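Transcriptional regulator, SorC family (Enterococcus faecalis, PDB 2O0M) probably regulates transcription as a SorC-family DNA-binding protein, with a domain of the putative sugar-binding type that is expected to recognise a carbohydrate effector. Local coordinates at residues Thr132-Leu137 and Trp328-Glu333; Lys99-Tyr104 and Gln108-Val113; Met156-Met161 and Asn189-Val194; Met260-Gln265 and Val283-Pro288. All coordinates share one frame; numbering follows the deposited sequence.

Contact 1: Thr132-Leu137 and Trp328-Glu333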
loop_
_atom_site.group_PDB
_atom_site.type_symbol
_atom_site.label_atom_id
_atom_site.label_comp_id
_atom_site.label_asym_id
_atom_site.label_seq_id
_atom_site.Cartn_x
_atom_site.Cartn_y
_atom_site.Cartn_z
ATOM N N THR A 132 3.997 -6.349 -11.756
ATOM C CA THR A 132 5.278 -6.463 -12.450
ATOM C C THR A 132 5.218 -5.743 -13.808
ATOM O O THR A 132 6.072 -4.919 -14.130
ATOM C CB THR A 132 5.686 -7.929 -12.601
ATOM O OG1 THR A 132 5.807 -8.503 -11.300
ATOM C CG2 THR A 132 7.029 -8.058 -13.310
ATOM N N ASN A 133 4.193 -6.035 -14.593
ATOM C CA ASN A 133 4.053 -5.417 -15.911
ATOM C C ASN A 133 3.883 -3.906 -15.813
ATOM O O ASN A 133 4.458 -3.149 -16.605
ATOM C CB ASN A 133 2.892 -6.067 -16.660
ATOM C CG ASN A 133 3.172 -7.521 -16.994
ATOM O OD1 ASN A 133 4.336 -7.931 -17.139
ATOM N ND2 ASN A 133 2.116 -8.312 -17.122
ATOM N N THR A 134 3.138 -3.479 -14.798
ATOM C CA THR A 134 2.854 -2.074 -14.572
ATOM C C THR A 134 4.127 -1.309 -14.195
ATOM O O THR A 134 4.429 -0.274 -14.779
ATOM C CB THR A 134 1.785 -1.919 -13.475
ATOM O OG1 THR A 134 0.543 -2.476 -13.942
ATOM C CG2 THR A 134 1.577 -0.461 -13.097
ATOM N N LEU A 135 4.882 -1.823 -13.225
ATOM C CA LEU A 135 6.150 -1.196 -12.850
ATOM C C LEU A 135 7.203 -1.298 -13.959
ATOM O O LEU A 135 8.028 -0.406 -14.099
ATOM C CB LEU A 135 6.688 -1.775 -11.543
ATOM C CG LEU A 135 5.794 -1.557 -10.305
ATOM C CD1 LEU A 135 6.478 -2.108 -9.100
ATOM C CD2 LEU A 135 5.429 -0.087 -10.089
ATOM N N ASN A 136 7.179 -2.361 -14.754
ATOM C CA ASN A 136 8.124 -2.458 -15.863
ATOM C C ASN A 136 7.893 -1.324 -16.853
ATOM O O ASN A 136 8.839 -0.723 -17.371
ATOM C CB ASN A 136 7.968 -3.797 -16.570
ATOM C CG ASN A 136 8.933 -3.955 -17.725
ATOM O OD1 ASN A 136 10.103 -3.610 -17.611
ATOM N ND2 ASN A 136 8.442 -4.467 -18.846
ATOM N N LEU A 137 6.621 -1.042 -17.114
ATOM C CA LEU A 137 6.239 0.066 -17.996
ATOM C C LEU A 137 6.546 1.435 -17.381
ATOM O O LEU A 137 7.061 2.320 -18.060
ATOM C CB LEU A 137 4.742 -0.011 -18.324
ATOM C CG LEU A 137 4.095 1.190 -19.031
ATOM C CD1 LEU A 137 4.548 1.242 -20.476
ATOM C CD2 LEU A 137 2.573 1.141 -18.975
ATOM N N TRP A 328 -2.833 4.410 -10.163
ATOM C CA TRP A 328 -3.279 3.238 -10.912
ATOM C C TRP A 328 -3.920 2.312 -9.885
ATOM O O TRP A 328 -3.302 1.998 -8.865
ATOM C CB TRP A 328 -2.100 2.505 -11.558
ATOM C CG TRP A 328 -1.494 3.163 -12.752
ATOM C CD1 TRP A 328 -1.058 4.449 -12.848
ATOM C CD2 TRP A 328 -1.192 2.542 -14.006
ATOM N NE1 TRP A 328 -0.536 4.681 -14.105
ATOM C CE2 TRP A 328 -0.609 3.524 -14.830
ATOM C CE3 TRP A 328 -1.381 1.258 -14.520
ATOM C CZ2 TRP A 328 -0.201 3.259 -16.130
ATOM C CZ3 TRP A 328 -0.971 0.998 -15.824
ATOM C CH2 TRP A 328 -0.393 1.994 -16.607
ATOM N N LEU A 329 -5.147 1.868 -10.147
ATOM C CA LEU A 329 -5.820 0.924 -9.256
ATOM C C LEU A 329 -5.821 -0.452 -9.906
ATOM O O LEU A 329 -6.399 -0.630 -10.980
ATOM C CB LEU A 329 -7.254 1.361 -8.956
ATOM C CG LEU A 329 -8.113 0.369 -8.158
ATOM C CD1 LEU A 329 -7.533 0.114 -6.772
ATOM C CD2 LEU A 329 -9.543 0.858 -8.048
ATOM N N ILE A 330 -5.159 -1.407 -9.261
ATOM C CA ILE A 330 -5.218 -2.816 -9.666
ATOM C C ILE A 330 -6.254 -3.483 -8.776
ATOM O O ILE A 330 -6.135 -3.471 -7.552
ATOM C CB ILE A 330 -3.875 -3.539 -9.503
ATOM C CG1 ILE A 330 -2.810 -2.836 -10.352
ATOM C CG2 ILE A 330 -4.028 -5.019 -9.878
ATOM C CD1 ILE A 330 -1.411 -3.329 -10.151
ATOM N N THR A 331 -7.274 -4.057 -9.394
ATOM C CA THR A 331 -8.378 -4.631 -8.652
ATOM C C THR A 331 -8.924 -5.840 -9.412
ATOM O O THR A 331 -8.331 -6.293 -10.398
ATOM C CB THR A 331 -9.463 -3.549 -8.407
ATOM O OG1 THR A 331 -10.427 -4.009 -7.448
ATOM C CG2 THR A 331 -10.144 -3.103 -9.704
ATOM N N ASP A 332 -10.042 -6.364 -8.950
ATOM C CA ASP A 332 -10.645 -7.504 -9.641
ATOM C C ASP A 332 -12.099 -7.257 -9.998
ATOM O O ASP A 332 -12.680 -6.239 -9.631
ATOM C CB ASP A 332 -10.436 -8.812 -8.872
ATOM C CG ASP A 332 -10.995 -8.788 -7.463
ATOM O OD1 ASP A 332 -11.862 -7.949 -7.157
ATOM O OD2 ASP A 332 -10.564 -9.642 -6.656
ATOM N N GLU A 333 -12.657 -8.187 -10.766
ATOM C CA GLU A 333 -14.030 -8.084 -11.225
ATOM C C GLU A 333 -14.993 -8.021 -10.055
ATOM O O GLU A 333 -15.985 -7.306 -10.103
ATOM C CB GLU A 333 -14.406 -9.281 -12.107
ATOM C CG GLU A 333 -13.824 -9.253 -13.509
ATOM C CD GLU A 333 -14.394 -10.365 -14.398
ATOM O OE1 GLU A 333 -14.188 -11.556 -14.077
ATOM O OE2 GLU A 333 -15.051 -10.050 -15.419
#

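Contact 2: Lys99-Tyr104 and Gln108-Val113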
loop_
_atom_site.group_PDB
_atom_site.type_symbol
_atom_site.label_atom_id
_atom_site.label_comp_id
_atom_site.label_asym_id
_atom_site.label_seq_id
_atom_site.Cartn_x
_atom_site.Cartn_y
_atom_site.Cartn_z
ATOM N N LYS A 99 -12.682 1.190 -17.931
ATOM C CA LYS A 99 -13.047 2.576 -18.248
ATOM C C LYS A 99 -14.020 3.136 -17.225
ATOM O O LYS A 99 -13.852 4.253 -16.741
ATOM C CB LYS A 99 -13.686 2.659 -19.636
ATOM C CG LYS A 99 -14.305 4.023 -19.971
ATOM C CD LYS A 99 -15.067 3.948 -21.289
ATOM C CE LYS A 99 -15.961 5.172 -21.507
ATOM N NZ LYS A 99 -16.903 4.986 -22.659
ATOM N N GLU A 100 -15.048 2.359 -16.910
ATOM C CA GLU A 100 -16.057 2.800 -15.961
ATOM C C GLU A 100 -15.416 3.052 -14.591
ATOM O O GLU A 100 -15.748 4.020 -13.909
ATOM C CB GLU A 100 -17.203 1.785 -15.866
ATOM C CG GLU A 100 -18.100 1.759 -17.121
ATOM C CD GLU A 100 -19.330 0.867 -16.988
ATOM O OE1 GLU A 100 -19.757 0.568 -15.850
ATOM O OE2 GLU A 100 -19.893 0.480 -18.039
HETATM N N MSE A 101 -14.478 2.196 -14.201
HETATM C CA MSE A 101 -13.791 2.372 -12.911
HETATM C C MSE A 101 -12.918 3.624 -12.884
HETATM O O MSE A 101 -12.968 4.383 -11.922
HETATM C CB MSE A 101 -12.949 1.137 -12.552
HETATM C CG MSE A 101 -13.774 -0.068 -12.124
HETATM SE SE MSE A 101 -14.584 0.163 -10.366
HETATM C CE MSE A 101 -13.001 -0.102 -9.327
ATOM N N THR A 102 -12.131 3.856 -13.933
ATOM C CA THR A 102 -11.265 5.038 -13.950
ATOM C C THR A 102 -12.093 6.321 -13.893
ATOM O O THR A 102 -11.727 7.264 -13.213
ATOM C CB THR A 102 -10.333 5.109 -15.183
ATOM O OG1 THR A 102 -11.106 5.322 -16.367
ATOM C CG2 THR A 102 -9.543 3.838 -15.329
ATOM N N GLN A 103 -13.215 6.338 -14.610
ATOM C CA GLN A 103 -14.087 7.507 -14.644
ATOM C C GLN A 103 -14.836 7.704 -13.333
ATOM O O GLN A 103 -15.053 8.830 -12.900
ATOM C CB GLN A 103 -15.048 7.404 -15.832
ATOM C CG GLN A 103 -14.284 7.462 -17.149
ATOM C CD GLN A 103 -15.171 7.600 -18.370
ATOM O OE1 GLN A 103 -16.334 7.207 -18.358
ATOM N NE2 GLN A 103 -14.619 8.169 -19.435
ATOM N N TYR A 104 -15.207 6.604 -12.688
ATOM C CA TYR A 104 -15.900 6.677 -11.404
ATOM C C TYR A 104 -15.045 7.420 -10.378
ATOM O O TYR A 104 -15.551 8.243 -9.616
ATOM C CB TYR A 104 -16.225 5.264 -10.904
ATOM C CG TYR A 104 -17.066 5.200 -9.652
ATOM C CD1 TYR A 104 -16.477 5.194 -8.391
ATOM C CD2 TYR A 104 -18.450 5.117 -9.725
ATOM C CE1 TYR A 104 -17.245 5.134 -7.237
ATOM C CE2 TYR A 104 -19.224 5.043 -8.580
ATOM C CZ TYR A 104 -18.616 5.050 -7.341
ATOM O OH TYR A 104 -19.392 4.980 -6.212
ATOM N N GLN A 108 -6.048 7.719 -13.247
ATOM C CA GLN A 108 -5.318 7.489 -14.509
ATOM C C GLN A 108 -5.718 6.185 -15.177
ATOM O O GLN A 108 -5.959 6.112 -16.383
ATOM C CB GLN A 108 -3.783 7.486 -14.276
ATOM C CG GLN A 108 -2.970 6.835 -15.422
ATOM C CD GLN A 108 -1.523 7.300 -15.556
ATOM O OE1 GLN A 108 -1.014 8.093 -14.776
ATOM N NE2 GLN A 108 -0.849 6.779 -16.572
ATOM N N ARG A 109 -5.753 5.135 -14.384
ATOM C CA ARG A 109 -5.851 3.823 -14.944
ATOM C C ARG A 109 -6.379 2.876 -13.903
ATOM O O ARG A 109 -6.018 2.952 -12.746
ATOM C CB ARG A 109 -4.463 3.382 -15.405
ATOM C CG ARG A 109 -4.414 2.100 -16.182
ATOM C CD ARG A 109 -5.090 2.230 -17.524
ATOM N NE ARG A 109 -5.891 1.037 -17.766
ATOM C CZ ARG A 109 -5.396 -0.130 -18.171
ATOM N NH1 ARG A 109 -4.096 -0.278 -18.407
ATOM N NH2 ARG A 109 -6.215 -1.155 -18.348
ATOM N N CYS A 110 -7.251 1.983 -14.335
ATOM C CA CYS A 110 -7.696 0.892 -13.496
ATOM C C CYS A 110 -7.500 -0.382 -14.305
ATOM O O CYS A 110 -7.879 -0.440 -15.477
ATOM C CB CYS A 110 -9.155 1.063 -13.077
ATOM S SG CYS A 110 -9.751 -0.299 -12.056
ATOM N N ILE A 111 -6.861 -1.372 -13.690
ATOM C CA ILE A 111 -6.722 -2.703 -14.273
ATOM C C ILE A 111 -7.631 -3.633 -13.486
ATOM O O ILE A 111 -7.501 -3.744 -12.275
ATOM C CB ILE A 111 -5.270 -3.209 -14.214
ATOM C CG1 ILE A 111 -4.376 -2.280 -15.034
ATOM C CG2 ILE A 111 -5.181 -4.639 -14.761
ATOM C CD1 ILE A 111 -2.900 -2.397 -14.735
ATOM N N VAL A 112 -8.560 -4.285 -14.182
ATOM C CA VAL A 112 -9.512 -5.191 -13.549
ATOM C C VAL A 112 -9.167 -6.631 -13.945
ATOM O O VAL A 112 -9.308 -7.027 -15.109
ATOM C CB VAL A 112 -10.972 -4.880 -13.958
ATOM C CG1 VAL A 112 -11.922 -5.891 -13.343
ATOM C CG2 VAL A 112 -11.367 -3.468 -13.547
ATOM N N VAL A 113 -8.692 -7.398 -12.971
ATOM C CA VAL A 113 -8.301 -8.784 -13.182
ATOM C C VAL A 113 -9.528 -9.687 -13.095
ATOM O O VAL A 113 -10.417 -9.466 -12.266
ATOM C CB VAL A 113 -7.241 -9.208 -12.136
ATOM C CG1 VAL A 113 -6.917 -10.700 -12.231
ATOM C CG2 VAL A 113 -5.978 -8.365 -12.313
#

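Contact 3: Met156-Met161 and Asn189-Val194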
loop_
_atom_site.group_PDB
_atom_site.type_symbol
_atom_site.label_atom_id
_atom_site.label_comp_id
_atom_site.label_asym_id
_atom_site.label_seq_id
_atom_site.Cartn_x
_atom_site.Cartn_y
_atom_site.Cartn_z
HETATM N N MSE A 156 1.207 -11.369 -0.709
HETATM C CA MSE A 156 0.971 -12.283 -1.836
HETATM C C MSE A 156 1.409 -11.704 -3.169
HETATM O O MSE A 156 1.986 -12.418 -4.018
HETATM C CB MSE A 156 -0.493 -12.686 -1.899
HETATM C CG MSE A 156 -0.928 -13.527 -0.728
HETATM SE SE MSE A 156 0.104 -15.164 -0.469
HETATM C CE MSE A 156 0.461 -15.633 -2.303
ATOM N N VAL A 157 1.139 -10.413 -3.375
ATOM C CA VAL A 157 1.642 -9.718 -4.543
ATOM C C VAL A 157 3.160 -9.837 -4.632
ATOM O O VAL A 157 3.709 -10.189 -5.679
ATOM C CB VAL A 157 1.241 -8.220 -4.525
ATOM C CG1 VAL A 157 2.044 -7.439 -5.566
ATOM C CG2 VAL A 157 -0.262 -8.067 -4.763
ATOM N N ALA A 158 3.844 -9.535 -3.528
ATOM C CA ALA A 158 5.302 -9.554 -3.504
ATOM C C ALA A 158 5.849 -10.936 -3.886
ATOM O O ALA A 158 6.788 -11.042 -4.675
ATOM C CB ALA A 158 5.824 -9.126 -2.143
ATOM N N GLU A 159 5.244 -11.988 -3.349
ATOM C CA GLU A 159 5.702 -13.366 -3.610
ATOM C C GLU A 159 5.593 -13.732 -5.088
ATOM O O GLU A 159 6.280 -14.647 -5.563
ATOM C CB GLU A 159 4.886 -14.358 -2.780
ATOM C CG GLU A 159 5.111 -14.259 -1.285
ATOM C CD GLU A 159 6.481 -14.763 -0.836
ATOM O OE1 GLU A 159 7.182 -15.432 -1.646
ATOM O OE2 GLU A 159 6.838 -14.503 0.339
ATOM N N ASN A 160 4.738 -13.017 -5.816
ATOM C CA ASN A 160 4.414 -13.350 -7.204
ATOM C C ASN A 160 4.909 -12.329 -8.230
ATOM O O ASN A 160 4.382 -12.241 -9.346
ATOM C CB ASN A 160 2.904 -13.562 -7.314
ATOM C CG ASN A 160 2.458 -14.873 -6.689
ATOM O OD1 ASN A 160 2.643 -15.934 -7.278
ATOM N ND2 ASN A 160 1.852 -14.805 -5.506
HETATM N N MSE A 161 5.957 -11.594 -7.877
HETATM C CA MSE A 161 6.547 -10.611 -8.786
HETATM C C MSE A 161 7.577 -11.249 -9.710
HETATM O O MSE A 161 8.168 -12.278 -9.371
HETATM C CB MSE A 161 7.234 -9.514 -7.998
HETATM C CG MSE A 161 6.330 -8.839 -7.056
HETATM SE SE MSE A 161 5.225 -7.657 -8.033
HETATM C CE MSE A 161 6.522 -6.202 -8.527
ATOM N N ASN A 189 8.440 -4.153 5.937
ATOM C CA ASN A 189 9.844 -4.587 5.785
ATOM C C ASN A 189 9.916 -5.914 5.038
ATOM O O ASN A 189 10.756 -6.104 4.148
ATOM C CB ASN A 189 10.549 -4.793 7.141
ATOM C CG ASN A 189 11.126 -3.520 7.743
ATOM O OD1 ASN A 189 11.403 -3.460 8.972
ATOM N ND2 ASN A 189 11.314 -2.508 6.923
ATOM N N SER A 190 9.056 -6.841 5.438
ATOM C CA SER A 190 9.040 -8.174 4.847
ATOM C C SER A 190 8.640 -8.120 3.381
ATOM O O SER A 190 9.276 -8.767 2.531
ATOM C CB SER A 190 8.125 -9.097 5.641
ATOM O OG SER A 190 8.597 -9.207 6.971
ATOM N N ILE A 191 7.611 -7.332 3.070
ATOM C CA ILE A 191 7.169 -7.170 1.681
ATOM C C ILE A 191 8.334 -6.570 0.861
ATOM O O ILE A 191 8.611 -7.007 -0.244
ATOM C CB ILE A 191 5.871 -6.288 1.568
ATOM C CG1 ILE A 191 4.594 -7.124 1.765
ATOM C CG2 ILE A 191 5.763 -5.643 0.212
ATOM C CD1 ILE A 191 4.429 -7.737 3.113
ATOM N N SER A 192 9.041 -5.588 1.422
ATOM C CA SER A 192 10.162 -4.946 0.704
ATOM C C SER A 192 11.237 -5.962 0.327
ATOM O O SER A 192 11.765 -5.960 -0.806
ATOM C CB SER A 192 10.799 -3.851 1.570
ATOM O OG SER A 192 9.848 -2.847 1.892
ATOM N N ALA A 193 11.551 -6.847 1.272
ATOM C CA ALA A 193 12.615 -7.828 1.074
ATOM C C ALA A 193 12.222 -8.833 0.015
ATOM O O ALA A 193 13.030 -9.186 -0.861
ATOM C CB ALA A 193 12.955 -8.519 2.374
ATOM N N VAL A 194 10.977 -9.285 0.079
ATOM C CA VAL A 194 10.472 -10.242 -0.904
ATOM C C VAL A 194 10.422 -9.612 -2.294
ATOM O O VAL A 194 10.870 -10.214 -3.284
ATOM C CB VAL A 194 9.097 -10.816 -0.494
ATOM C CG1 VAL A 194 8.505 -11.677 -1.618
ATOM C CG2 VAL A 194 9.251 -11.640 0.783
#

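Contact 4: Met260-Gln265 and Val283-Pro288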
loop_
_atom_site.group_PDB
_atom_site.type_symbol
_atom_site.label_atom_id
_atom_site.label_comp_id
_atom_site.label_asym_id
_atom_site.label_seq_id
_atom_site.Cartn_x
_atom_site.Cartn_y
_atom_site.Cartn_z
HETATM N N MSE A 260 -9.734 1.466 19.125
HETATM C CA MSE A 260 -10.741 0.621 18.485
HETATM C C MSE A 260 -12.135 1.218 18.683
HETATM O O MSE A 260 -12.917 1.326 17.741
HETATM C CB MSE A 260 -10.703 -0.784 19.070
HETATM C CG MSE A 260 -11.827 -1.658 18.620
HETATM SE SE MSE A 260 -12.030 -1.721 16.664
HETATM C CE MSE A 260 -10.810 -3.165 16.423
ATOM N N VAL A 261 -12.440 1.596 19.918
ATOM C CA VAL A 261 -13.749 2.167 20.221
ATOM C C VAL A 261 -13.950 3.484 19.465
ATOM O O VAL A 261 -15.026 3.721 18.923
ATOM C CB VAL A 261 -13.940 2.375 21.731
ATOM C CG1 VAL A 261 -15.218 3.179 22.006
ATOM C CG2 VAL A 261 -13.995 1.029 22.425
HETATM N N MSE A 262 -12.907 4.314 19.427
HETATM C CA MSE A 262 -12.935 5.601 18.712
HETATM C C MSE A 262 -13.194 5.361 17.204
HETATM O O MSE A 262 -14.015 6.038 16.586
HETATM C CB MSE A 262 -11.632 6.396 18.990
HETATM C CG MSE A 262 -11.642 7.907 18.648
HETATM SE SE MSE A 262 -10.116 9.049 19.377
HETATM C CE MSE A 262 -8.766 7.706 19.674
ATOM N N LEU A 263 -12.528 4.375 16.614
ATOM C CA LEU A 263 -12.708 4.101 15.181
ATOM C C LEU A 263 -14.121 3.641 14.832
ATOM O O LEU A 263 -14.666 4.016 13.795
ATOM C CB LEU A 263 -11.689 3.062 14.703
ATOM C CG LEU A 263 -10.258 3.583 14.558
ATOM C CD1 LEU A 263 -9.322 2.428 14.315
ATOM C CD2 LEU A 263 -10.125 4.622 13.447
ATOM N N LYS A 264 -14.707 2.827 15.702
ATOM C CA LYS A 264 -16.091 2.396 15.546
ATOM C C LYS A 264 -17.061 3.565 15.548
ATOM O O LYS A 264 -17.957 3.657 14.699
ATOM C CB LYS A 264 -16.474 1.476 16.693
ATOM C CG LYS A 264 -16.165 0.045 16.452
ATOM C CD LYS A 264 -16.215 -0.690 17.763
ATOM C CE LYS A 264 -14.849 -1.027 18.206
ATOM N NZ LYS A 264 -14.345 -2.120 17.378
ATOM N N GLN A 265 -16.898 4.455 16.515
ATOM C CA GLN A 265 -17.850 5.548 16.655
ATOM C C GLN A 265 -17.650 6.645 15.614
ATOM O O GLN A 265 -18.595 7.368 15.312
ATOM C CB GLN A 265 -17.898 6.096 18.083
ATOM C CG GLN A 265 -16.643 6.734 18.611
ATOM C CD GLN A 265 -16.538 6.638 20.136
ATOM O OE1 GLN A 265 -17.461 6.180 20.825
ATOM N NE2 GLN A 265 -15.412 7.076 20.668
ATOM N N VAL A 283 -10.533 11.775 6.634
ATOM C CA VAL A 283 -9.622 11.162 7.599
ATOM C C VAL A 283 -10.209 11.370 8.992
ATOM O O VAL A 283 -10.312 12.506 9.465
ATOM C CB VAL A 283 -8.205 11.771 7.522
ATOM C CG1 VAL A 283 -7.296 11.228 8.628
ATOM C CG2 VAL A 283 -7.589 11.502 6.156
ATOM N N VAL A 284 -10.618 10.273 9.624
ATOM C CA VAL A 284 -11.204 10.319 10.981
ATOM C C VAL A 284 -10.169 10.047 12.081
ATOM O O VAL A 284 -10.393 10.382 13.255
ATOM C CB VAL A 284 -12.386 9.331 11.124
ATOM C CG1 VAL A 284 -13.497 9.682 10.145
ATOM C CG2 VAL A 284 -11.943 7.890 10.925
ATOM N N TYR A 285 -9.040 9.446 11.700
ATOM C CA TYR A 285 -7.938 9.177 12.630
ATOM C C TYR A 285 -6.647 8.844 11.881
ATOM O O TYR A 285 -6.685 8.331 10.760
ATOM C CB TYR A 285 -8.303 8.012 13.549
ATOM C CG TYR A 285 -7.343 7.775 14.694
ATOM C CD1 TYR A 285 -7.218 8.703 15.728
ATOM C CD2 TYR A 285 -6.589 6.609 14.770
ATOM C CE1 TYR A 285 -6.354 8.490 16.784
ATOM C CE2 TYR A 285 -5.716 6.384 15.829
ATOM C CZ TYR A 285 -5.606 7.333 16.836
ATOM O OH TYR A 285 -4.759 7.135 17.902
ATOM N N LYS A 286 -5.515 9.149 12.510
ATOM C CA LYS A 286 -4.208 8.712 12.015
ATOM C C LYS A 286 -3.297 8.297 13.169
ATOM O O LYS A 286 -3.323 8.890 14.255
ATOM C CB LYS A 286 -3.548 9.797 11.163
ATOM C CG LYS A 286 -3.177 11.056 11.924
ATOM C CD LYS A 286 -2.792 12.177 10.975
ATOM C CE LYS A 286 -2.406 13.437 11.746
ATOM N NZ LYS A 286 -1.812 14.458 10.829
ATOM N N ILE A 287 -2.509 7.257 12.940
ATOM C CA ILE A 287 -1.547 6.796 13.943
ATOM C C ILE A 287 -0.302 7.680 13.875
ATOM O O ILE A 287 -0.106 8.399 12.885
ATOM C CB ILE A 287 -1.175 5.303 13.758
ATOM C CG1 ILE A 287 -0.483 5.065 12.404
ATOM C CG2 ILE A 287 -2.429 4.425 13.899
ATOM C CD1 ILE A 287 0.089 3.692 12.255
ATOM N N PRO A 288 0.538 7.655 14.926
ATOM C CA PRO A 288 1.760 8.460 14.844
ATOM C C PRO A 288 2.616 8.097 13.625
ATOM O O PRO A 288 2.795 6.921 13.313
ATOM C CB PRO A 288 2.470 8.150 16.168
ATOM C CG PRO A 288 1.357 7.779 17.096
ATOM C CD PRO A 288 0.437 6.963 16.223
#

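Contact 1: Thr132-Leu137 and Trp328-Glu333
Thr134 turns its hydroxyl beside its backbone N (chi1 -65°), which leaves CG2 anti to that N, and Trp328 swings its indole to the N side of its backbone (chi1 -74°). Together these torsions lay the methyl against the six-membered part of the indole. CG2 of Thr134 stands 3.7 Å from CE3 of Trp328, above the ring plane but displaced toward its rim, and the two side chains slide past each other in opposite directions. One turn along the helix, Leu137 crosses the indole at roughly a right angle and sets CD2 3.9 Å from CH2 of Trp328, touching it obliquely at the far corner of its six-membered ring. The axes of segments 132-137 and 328-332 run nearly antiparallel (164°), 11.3 Å apart at closest approach. This is the layering of a Rossmann-like alpha/beta domain, in which helix 122-138 follows strand 109-113, leads to strand 142-148, and packs over strands 109-113 and 328-332. Ile330, two residues on from Trp328, faces the helix as well, but its CD1 comes only within 4.3 Å of Thr134 OG1; it rests on Phe127 and Val130. The hydroxyl of the buried Thr134 is bonded to the carbonyl of Val130 one turn earlier, so Thr134 offers the strand chiefly its methyl. Leu137 is the exposed end of the interface.

Contact 2: Lys99-Tyr104 and Gln108-Val113
Cys110 is touched by two neighbouring residues of the helix, Met101 and Thr102. CB of Met101, modelled as selenomethionine, lies 3.5 Å from SG of Cys110, while CG2 of Thr102 packs 3.6 Å from CB of Cys110. The same threonine methyl also presses on the strand backbone, reaching 3.1 Å from N of Cys110, a tight approach for carbon and nitrogen. More loosely, CG of Met101 lies 4.4 Å from CG2 of Val112, the next residue on this side of the strand. With chi1 at 68°, OG1 of Thr102 is placed to bond to O of Lys99 at 3.0 Å, and CG2 lies beside the backbone N, anti to the carbonyl carbon, where it meets the strand. OG1 shares that oxygen with N of Gln103, both reaching it from the same face of the carbonyl plane. Further out, Glu98 ties helix 96-105 to the strand by a salt bridge to Arg109 and a hydrogen bond to the backbone N of Val112, and Met101 continues onto Ala336 and Ile339 of helix 333-339. Strand 109-113 pairs with strand 328-332 through Arg109, Ile111 and Val113; helix 96-105 and this strand start the alpha/beta sheet, the strand lying at its edge. No hydrogen bond joins the segments: the threonine hydroxyl is engaged within its own helix, leaving methyl, methylene and sulfur groups and the strand backbone held mainly by van der Waals contact.

Contact 3: Met156-Met161 and Asn189-Val194
Ala158 and Val194 make the close part of this helix-helix contact. CB of Ala158 meets CG1 of Val194 at 3.7 Å, and the same valine branch, anti to its backbone N (chi1 173°), reaches 3.6 Å from O of Ala158, lodging against the helix backbone as well as the side chain. The small alanine lets the two helices approach until their CA atoms, in Ala158 and Val194, are 5.8 Å apart. One turn earlier, Ile191 touches it more lightly, its CG2 4.2 Å from CB of Ala158. The solvent side is looser: the exposed Glu159 folds back at chi2 (-71°), bringing its carboxylate across Val194 at about a right angle, with OE2 3.8 Å from CG2 of Val194. This is contact with a methyl group, not a polar bond, and Glu159 also lies against Lys198. No hydrogen bond crosses between the segments. In the alpha/beta fold, helix 152-159 lies between two others: Ala158 faces helix 188-199, whereas Val157 packs on Phe127 and Leu131 of helix 122-138. Helix 188-199 in turn rests on the sheet, through Ile191 and Ser192 on Val148 of strand 142-148 and through Ser192 on Phe173 of strand 169-175.

Contact 4: Met260-Gln265 and Val283-Pro288
The phenol ring of Tyr285 receives Met262 and Leu263 obliquely from the same side of its plane, neither squarely over the ring nor in line with its rim. Met262, modelled as selenomethionine, comes in near the hydroxyl half: its CE is 3.8 Å from CE1 of Tyr285, and SE lies 5.3 Å from the ring centroid, 44° off the ring normal. Leu263 covers the root of the side chain instead, with CD2 3.8 Å from CB of Tyr285. Both helix side chains cross the tyrosine at about a right angle, and the two consecutive residues divide it between them, Met262 at the ring and Leu263 at CB. Met262 extends from the helix with CG anti to its backbone N and then bends at chi3 (22°), which turns the terminal methyl back onto the ring. Tyr285 likewise has CG anti to its backbone N (chi1 -171°), and its hydroxyl is hydrogen-bonded to Glu259, a residue of the same helix, 257-265. That bond ties the hydroxyl to the helix that the ring packs against, which would limit its movement. Leu263 is buried and also touches Phe276 on the adjacent strand and Leu247 and Ala250 of helix 246-252, whereas Met262 is at the more open border. The arrangement is a Met-aromatic contact, here joining helix 257-265 to the antiparallel hairpin of strands 275-277 and 283-286 that extends the alpha/beta sheet.

In the fold
Contacts 1 and 2 are neighbours, centred 11 Å apart: strands 328-332 and 109-113 pair in parallel, with N of Ile111 probably bonded to O of Leu329 at 2.8 Å. Contact 1 is mostly buried and rests on an aromatic ring, whereas contact 2, at the sheet edge, is partly exposed and relies on small methyl and sulfur groups. Contact 3, partly buried and mainly aliphatic, joins two helices; it meets contact 1 where Met161 packs on Thr132. Contact 4 reaches the same sheet as contacts 1 and 2, but lies across the chain's centre from contact 1, about 30 Å away between centres; partly buried, it pairs Tyr285 with a selenomethionine. None of the four has a hydrogen bond between its segments.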